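Local atomic coordinates of cobalamin biosynthesis precorrin-6Y methylase (CbiE) (Archaeoglobus fulgidus, PDB entry 2BB3), a protein that probably methylates a precorrin intermediate of cobalamin biosynthesis with S-adenosyl-L-methionine as methyl donor, and here holds the product S-adenosyl-L-homocysteine. Residues A[158-171]-A[204-216]. Numbering follows the deposited sequence.
Sequences LKYRHLLILADSHF and LESDYTIIFVERE. With SAH (S-adenosyl-L-homocysteine), chain C.
Strands 162-167 and 209-213 run antiparallel, and six backbone hydrogen bonds join L163 to V213, I165 to I211 and A167 to T209. Just past the end of strand 209-213, R215 N gives a hydrogen bond to H162 ND1 (2.7 Å), with the donor in the ring plane. The edge of the F212 ring meets one face of the same imidazole, the planes 65° apart. CG of H162 lies beside its own backbone N (chi1 -56°), and with chi2 at -55° ND1 faces the R215 N-H. With H162 cut back to an alanine, the R215 N-H would probably lose its acceptor and the F212 edge its ring partner. In the five-stranded mixed sheet of the C-terminal half of this tetrapyrrole methylase, 209-213 is the middle strand and 162-167 lies beside it. L164, L166, I210 and F212 share the face covered by helix 125-133; L166 CD2 lies 3.6 Å from I210 CG1. On the opposite face I165 packs on I211, whose CD1 makes an off-centre CH-pi contact with the F171 ring. The strand ends by A167 and T209 border the S-adenosyl-L-homocysteine pocket: A167 O lies 2.7 Å from the ribose O2'. Beyond them, D207 OD1 takes two bonds from S169, from N at 2.8 Å on its anti lone pair and from OG on the syn side.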
loop_
_atom_site.group_PDB
_atom_site.type_symbol
_atom_site.label_atom_id
_atom_site.label_comp_id
_atom_site.label_asym_id
_atom_site.label_seq_id
_atom_site.Cartn_x
_atom_site.Cartn_y
_atom_site.Cartn_z
ATOM N N LEU A 158 12.053 -2.551 16.008
ATOM C CA LEU A 158 12.520 -1.186 16.217
ATOM C C LEU A 158 14.022 -1.038 16.055
ATOM O O LEU A 158 14.547 0.077 16.020
ATOM C CB LEU A 158 12.083 -0.668 17.585
ATOM C CG LEU A 158 10.665 -0.097 17.612
ATOM C CD1 LEU A 158 10.281 0.235 19.037
ATOM C CD2 LEU A 158 10.578 1.154 16.726
ATOM N N LYS A 159 14.716 -2.163 15.947
ATOM C CA LYS A 159 16.148 -2.114 15.752
ATOM C C LYS A 159 16.440 -1.784 14.295
ATOM O O LYS A 159 17.444 -1.139 13.998
ATOM C CB LYS A 159 16.789 -3.449 16.135
ATOM C CG LYS A 159 17.005 -3.632 17.637
ATOM C CD LYS A 159 17.298 -5.095 17.998
ATOM C CE LYS A 159 18.541 -5.629 17.288
ATOM N NZ LYS A 159 18.705 -7.096 17.489
ATOM N N TYR A 160 15.557 -2.191 13.385
ATOM C CA TYR A 160 15.795 -1.916 11.970
ATOM C C TYR A 160 14.682 -1.169 11.238
ATOM O O TYR A 160 14.833 -0.848 10.059
ATOM C CB TYR A 160 16.070 -3.230 11.228
ATOM C CG TYR A 160 16.613 -4.323 12.113
ATOM C CD1 TYR A 160 15.753 -5.133 12.856
ATOM C CD2 TYR A 160 17.988 -4.537 12.227
ATOM C CE1 TYR A 160 16.251 -6.130 13.694
ATOM C CE2 TYR A 160 18.496 -5.531 13.057
ATOM C CZ TYR A 160 17.626 -6.320 13.786
ATOM O OH TYR A 160 18.124 -7.292 14.623
ATOM N N ARG A 161 13.587 -0.871 11.930
ATOM C CA ARG A 161 12.459 -0.214 11.287
ATOM C C ARG A 161 11.623 0.622 12.221
ATOM O O ARG A 161 11.587 0.378 13.428
ATOM C CB ARG A 161 11.498 -1.269 10.697
ATOM C CG ARG A 161 12.056 -2.116 9.584
ATOM C CD ARG A 161 12.280 -1.247 8.392
ATOM N NE ARG A 161 12.944 -1.949 7.305
ATOM C CZ ARG A 161 12.315 -2.463 6.261
ATOM N NH1 ARG A 161 10.988 -2.361 6.164
ATOM N NH2 ARG A 161 13.029 -3.044 5.303
ATOM N N HIS A 162 10.946 1.612 11.659
ATOM C CA HIS A 162 10.004 2.384 12.443
ATOM C C HIS A 162 8.836 1.405 12.489
ATOM O O HIS A 162 8.763 0.490 11.676
ATOM C CB HIS A 162 9.480 3.612 11.685
ATOM C CG HIS A 162 10.542 4.534 11.194
ATOM N ND1 HIS A 162 11.495 5.080 12.018
ATOM C CD2 HIS A 162 10.740 5.089 9.966
ATOM C CE1 HIS A 162 12.233 5.938 11.332
ATOM N NE2 HIS A 162 11.787 5.958 10.086
ATOM N N LEU A 163 7.924 1.594 13.423
ATOM C CA LEU A 163 6.751 0.745 13.471
ATOM C C LEU A 163 5.549 1.587 13.066
ATOM O O LEU A 163 5.449 2.760 13.416
ATOM C CB LEU A 163 6.520 0.184 14.878
ATOM C CG LEU A 163 7.515 -0.862 15.391
ATOM C CD1 LEU A 163 7.015 -1.402 16.732
ATOM C CD2 LEU A 163 7.655 -2.004 14.383
ATOM N N LEU A 164 4.659 0.979 12.294
ATOM C CA LEU A 164 3.420 1.625 11.891
ATOM C C LEU A 164 2.409 0.593 12.403
ATOM O O LEU A 164 2.212 -0.460 11.799
ATOM C CB LEU A 164 3.346 1.782 10.368
ATOM C CG LEU A 164 2.466 2.957 9.914
ATOM C CD1 LEU A 164 3.057 4.263 10.433
ATOM C CD2 LEU A 164 2.360 2.999 8.401
ATOM N N ILE A 165 1.786 0.894 13.536
ATOM C CA ILE A 165 0.850 -0.031 14.160
ATOM C C ILE A 165 -0.605 0.301 13.870
ATOM O O ILE A 165 -1.040 1.418 14.087
ATOM C CB ILE A 165 1.043 -0.024 15.701
ATOM C CG1 ILE A 165 2.508 -0.292 16.046
ATOM C CG2 ILE A 165 0.141 -1.065 16.354
ATOM C CD1 ILE A 165 2.872 0.090 17.495
ATOM N N LEU A 166 -1.349 -0.666 13.359
ATOM C CA LEU A 166 -2.767 -0.436 13.124
ATOM C C LEU A 166 -3.409 -0.765 14.463
ATOM O O LEU A 166 -3.474 -1.931 14.852
ATOM C CB LEU A 166 -3.301 -1.343 12.012
ATOM C CG LEU A 166 -2.616 -1.167 10.649
ATOM C CD1 LEU A 166 -3.583 -1.482 9.554
ATOM C CD2 LEU A 166 -2.148 0.250 10.474
ATOM N N ALA A 167 -3.865 0.257 15.181
ATOM C CA ALA A 167 -4.443 0.012 16.486
ATOM C C ALA A 167 -5.871 0.492 16.645
ATOM O O ALA A 167 -6.419 1.194 15.799
ATOM C CB ALA A 167 -3.563 0.674 17.560
ATOM N N ASP A 168 -6.487 0.063 17.735
ATOM C CA ASP A 168 -7.827 0.509 18.058
ATOM C C ASP A 168 -7.649 1.061 19.459
ATOM O O ASP A 168 -6.547 0.993 19.976
ATOM C CB ASP A 168 -8.860 -0.626 17.999
ATOM C CG ASP A 168 -8.565 -1.751 18.952
ATOM O OD1 ASP A 168 -7.821 -1.543 19.933
ATOM O OD2 ASP A 168 -9.111 -2.852 18.726
ATOM N N SER A 169 -8.712 1.587 20.061
ATOM C CA SER A 169 -8.645 2.214 21.374
ATOM C C SER A 169 -8.153 1.339 22.520
ATOM O O SER A 169 -7.824 1.845 23.593
ATOM C CB SER A 169 -10.018 2.817 21.739
ATOM O OG SER A 169 -11.038 1.824 21.819
ATOM N N HIS A 170 -8.088 0.032 22.302
ATOM C CA HIS A 170 -7.640 -0.869 23.359
ATOM C C HIS A 170 -6.162 -1.252 23.264
ATOM O O HIS A 170 -5.705 -2.121 23.999
ATOM C CB HIS A 170 -8.492 -2.147 23.372
ATOM C CG HIS A 170 -9.963 -1.893 23.247
ATOM N ND1 HIS A 170 -10.640 -2.040 22.056
ATOM C CD2 HIS A 170 -10.868 -1.461 24.152
ATOM C CE1 HIS A 170 -11.908 -1.703 22.233
ATOM N NE2 HIS A 170 -12.074 -1.350 23.493
ATOM N N PHE A 171 -5.410 -0.624 22.365
ATOM C CA PHE A 171 -3.994 -0.961 22.246
ATOM C C PHE A 171 -3.295 -0.604 23.555
ATOM O O PHE A 171 -3.404 0.530 24.036
ATOM C CB PHE A 171 -3.323 -0.200 21.104
ATOM C CG PHE A 171 -1.850 -0.516 20.951
ATOM C CD1 PHE A 171 -1.425 -1.593 20.176
ATOM C CD2 PHE A 171 -0.892 0.243 21.623
ATOM C CE1 PHE A 171 -0.066 -1.910 20.068
ATOM C CE2 PHE A 171 0.459 -0.060 21.525
ATOM C CZ PHE A 171 0.879 -1.139 20.748
ATOM N N LEU A 204 -5.293 7.020 24.159
ATOM C CA LEU A 204 -5.907 6.662 22.897
ATOM C C LEU A 204 -7.388 6.920 23.059
ATOM O O LEU A 204 -7.900 6.869 24.171
ATOM C CB LEU A 204 -5.677 5.187 22.576
ATOM C CG LEU A 204 -4.212 4.795 22.397
ATOM C CD1 LEU A 204 -4.139 3.350 21.923
ATOM C CD2 LEU A 204 -3.542 5.742 21.415
ATOM N N GLU A 205 -8.075 7.204 21.961
ATOM C CA GLU A 205 -9.504 7.446 22.043
ATOM C C GLU A 205 -10.268 6.984 20.818
ATOM O O GLU A 205 -11.489 6.901 20.851
ATOM C CB GLU A 205 -9.792 8.934 22.324
ATOM C CG GLU A 205 -9.038 9.927 21.467
ATOM C CD GLU A 205 -9.170 11.373 21.984
ATOM O OE1 GLU A 205 -8.822 11.630 23.168
ATOM O OE2 GLU A 205 -9.623 12.252 21.210
ATOM N N SER A 206 -9.566 6.666 19.739
ATOM C CA SER A 206 -10.250 6.223 18.531
ATOM C C SER A 206 -9.880 4.803 18.128
ATOM O O SER A 206 -8.726 4.377 18.294
ATOM C CB SER A 206 -9.914 7.149 17.371
ATOM O OG SER A 206 -10.559 6.709 16.198
ATOM N N ASP A 207 -10.850 4.063 17.601
ATOM C CA ASP A 207 -10.564 2.707 17.145
ATOM C C ASP A 207 -9.899 2.707 15.770
ATOM O O ASP A 207 -9.505 1.661 15.265
ATOM C CB ASP A 207 -11.830 1.864 17.120
ATOM C CG ASP A 207 -12.276 1.471 18.516
ATOM O OD1 ASP A 207 -11.384 1.281 19.385
ATOM O OD2 ASP A 207 -13.501 1.354 18.741
ATOM N N TYR A 208 -9.785 3.887 15.172
ATOM C CA TYR A 208 -9.118 4.027 13.884
ATOM C C TYR A 208 -7.852 4.823 14.153
ATOM O O TYR A 208 -7.754 6.000 13.793
ATOM C CB TYR A 208 -10.012 4.771 12.894
ATOM C CG TYR A 208 -11.307 4.044 12.663
ATOM C CD1 TYR A 208 -12.471 4.427 13.330
ATOM C CD2 TYR A 208 -11.350 2.905 11.857
ATOM C CE1 TYR A 208 -13.646 3.684 13.212
ATOM C CE2 TYR A 208 -12.522 2.151 11.731
ATOM C CZ TYR A 208 -13.657 2.547 12.416
ATOM O OH TYR A 208 -14.798 1.791 12.354
ATOM N N THR A 209 -6.892 4.173 14.801
ATOM C CA THR A 209 -5.646 4.839 15.165
ATOM C C THR A 209 -4.404 4.177 14.610
ATOM O O THR A 209 -4.170 2.984 14.813
ATOM C CB THR A 209 -5.494 4.897 16.712
ATOM O OG1 THR A 209 -6.617 5.597 17.263
ATOM C CG2 THR A 209 -4.233 5.641 17.109
ATOM N N ILE A 210 -3.602 4.938 13.885
ATOM C CA ILE A 210 -2.369 4.358 13.406
ATOM C C ILE A 210 -1.325 4.964 14.316
ATOM O O ILE A 210 -1.343 6.166 14.570
ATOM C CB ILE A 210 -2.134 4.634 11.905
ATOM C CG1 ILE A 210 -3.034 3.689 11.077
ATOM C CG2 ILE A 210 -0.664 4.388 11.555
ATOM C CD1 ILE A 210 -2.986 3.914 9.597
ATOM N N ILE A 211 -0.455 4.115 14.857
ATOM C CA ILE A 211 0.572 4.571 15.801
ATOM C C ILE A 211 1.948 4.518 15.161
ATOM O O ILE A 211 2.439 3.442 14.885
ATOM C CB ILE A 211 0.590 3.671 17.056
ATOM C CG1 ILE A 211 -0.755 3.766 17.791
ATOM C CG2 ILE A 211 1.761 4.057 17.959
ATOM C CD1 ILE A 211 -0.825 2.910 19.086
ATOM N N PHE A 212 2.561 5.672 14.925
ATOM C CA PHE A 212 3.887 5.708 14.318
ATOM C C PHE A 212 4.966 5.780 15.396
ATOM O O PHE A 212 4.965 6.695 16.213
ATOM C CB PHE A 212 4.024 6.917 13.376
ATOM C CG PHE A 212 5.375 7.030 12.735
ATOM C CD1 PHE A 212 5.835 6.036 11.871
ATOM C CD2 PHE A 212 6.199 8.122 13.002
ATOM C CE1 PHE A 212 7.093 6.126 11.285
ATOM C CE2 PHE A 212 7.470 8.223 12.417
ATOM C CZ PHE A 212 7.915 7.225 11.558
ATOM N N VAL A 213 5.877 4.807 15.394
ATOM C CA VAL A 213 6.981 4.755 16.353
ATOM C C VAL A 213 8.309 4.763 15.576
ATOM O O VAL A 213 8.669 3.759 14.946
ATOM C CB VAL A 213 6.921 3.461 17.209
ATOM C CG1 VAL A 213 7.832 3.601 18.416
ATOM C CG2 VAL A 213 5.478 3.157 17.636
ATOM N N GLU A 214 9.038 5.878 15.620
ATOM C CA GLU A 214 10.323 5.975 14.917
ATOM C C GLU A 214 11.313 4.973 15.466
ATOM O O GLU A 214 11.339 4.718 16.666
ATOM C CB GLU A 214 10.945 7.382 15.027
ATOM C CG GLU A 214 10.082 8.525 14.519
ATOM C CD GLU A 214 10.907 9.739 14.077
ATOM O OE1 GLU A 214 10.343 10.859 13.982
ATOM O OE2 GLU A 214 12.122 9.564 13.812
ATOM N N ARG A 215 12.138 4.414 14.593
ATOM C CA ARG A 215 13.111 3.434 15.038
ATOM C C ARG A 215 14.104 4.053 16.011
ATOM O O ARG A 215 14.551 5.177 15.834
ATOM C CB ARG A 215 13.851 2.800 13.839
ATOM C CG ARG A 215 14.617 3.750 12.938
ATOM C CD ARG A 215 15.463 2.991 11.890
ATOM N NE ARG A 215 16.454 2.102 12.497
ATOM C CZ ARG A 215 17.320 1.346 11.822
ATOM N NH1 ARG A 215 18.179 0.572 12.478
ATOM N NH2 ARG A 215 17.334 1.358 10.496
ATOM N N GLU A 216 14.399 3.312 17.071
ATOM C CA GLU A 216 15.354 3.759 18.071
ATOM C C GLU A 216 16.716 3.493 17.429
ATOM O O GLU A 216 17.282 2.404 17.531
ATOM C CB GLU A 216 15.121 2.994 19.370
ATOM C CG GLU A 216 13.699 3.233 19.906
ATOM C CD GLU A 216 13.448 2.691 21.299
ATOM O OE1 GLU A 216 13.429 1.450 21.471
ATOM O OE2 GLU A 216 13.264 3.518 22.226
HETATM N N SAH C . -8.000 -2.837 5.379
HETATM C CA SAH C . -7.786 -1.638 6.085
HETATM C CB SAH C . -7.427 -1.901 7.547
HETATM C CG SAH C . -8.321 -2.681 8.501
HETATM S SD SAH C . -7.665 -3.219 10.058
HETATM C C SAH C . -6.796 -0.832 5.325
HETATM O O SAH C . -6.752 0.253 5.747
HETATM O OXT SAH C . -6.136 -1.298 4.437
HETATM C "C5'" SAH C . -8.421 -1.803 10.802
HETATM C "C4'" SAH C . -7.449 -0.784 11.369
HETATM O "O4'" SAH C . -6.920 0.070 10.431
HETATM C "C3'" SAH C . -7.937 0.051 12.513
HETATM O "O3'" SAH C . -7.901 -0.576 13.724
HETATM C "C2'" SAH C . -6.994 1.195 12.426
HETATM O "O2'" SAH C . -5.864 0.992 13.157
HETATM C "C1'" SAH C . -6.629 1.269 10.988
HETATM N N9 SAH C . -7.434 2.255 10.306
HETATM C C8 SAH C . -8.368 1.989 9.445
HETATM N N7 SAH C . -8.880 3.062 8.953
HETATM C C5 SAH C . -8.276 4.051 9.491
HETATM C C6 SAH C . -8.416 5.389 9.325
HETATM N N6 SAH C . -9.282 5.920 8.540
HETATM N N1 SAH C . -7.626 6.186 10.014
HETATM C C2 SAH C . -6.723 5.677 10.857
HETATM N N3 SAH C . -6.602 4.376 10.992
HETATM C C4 SAH C . -7.366 3.565 10.337
#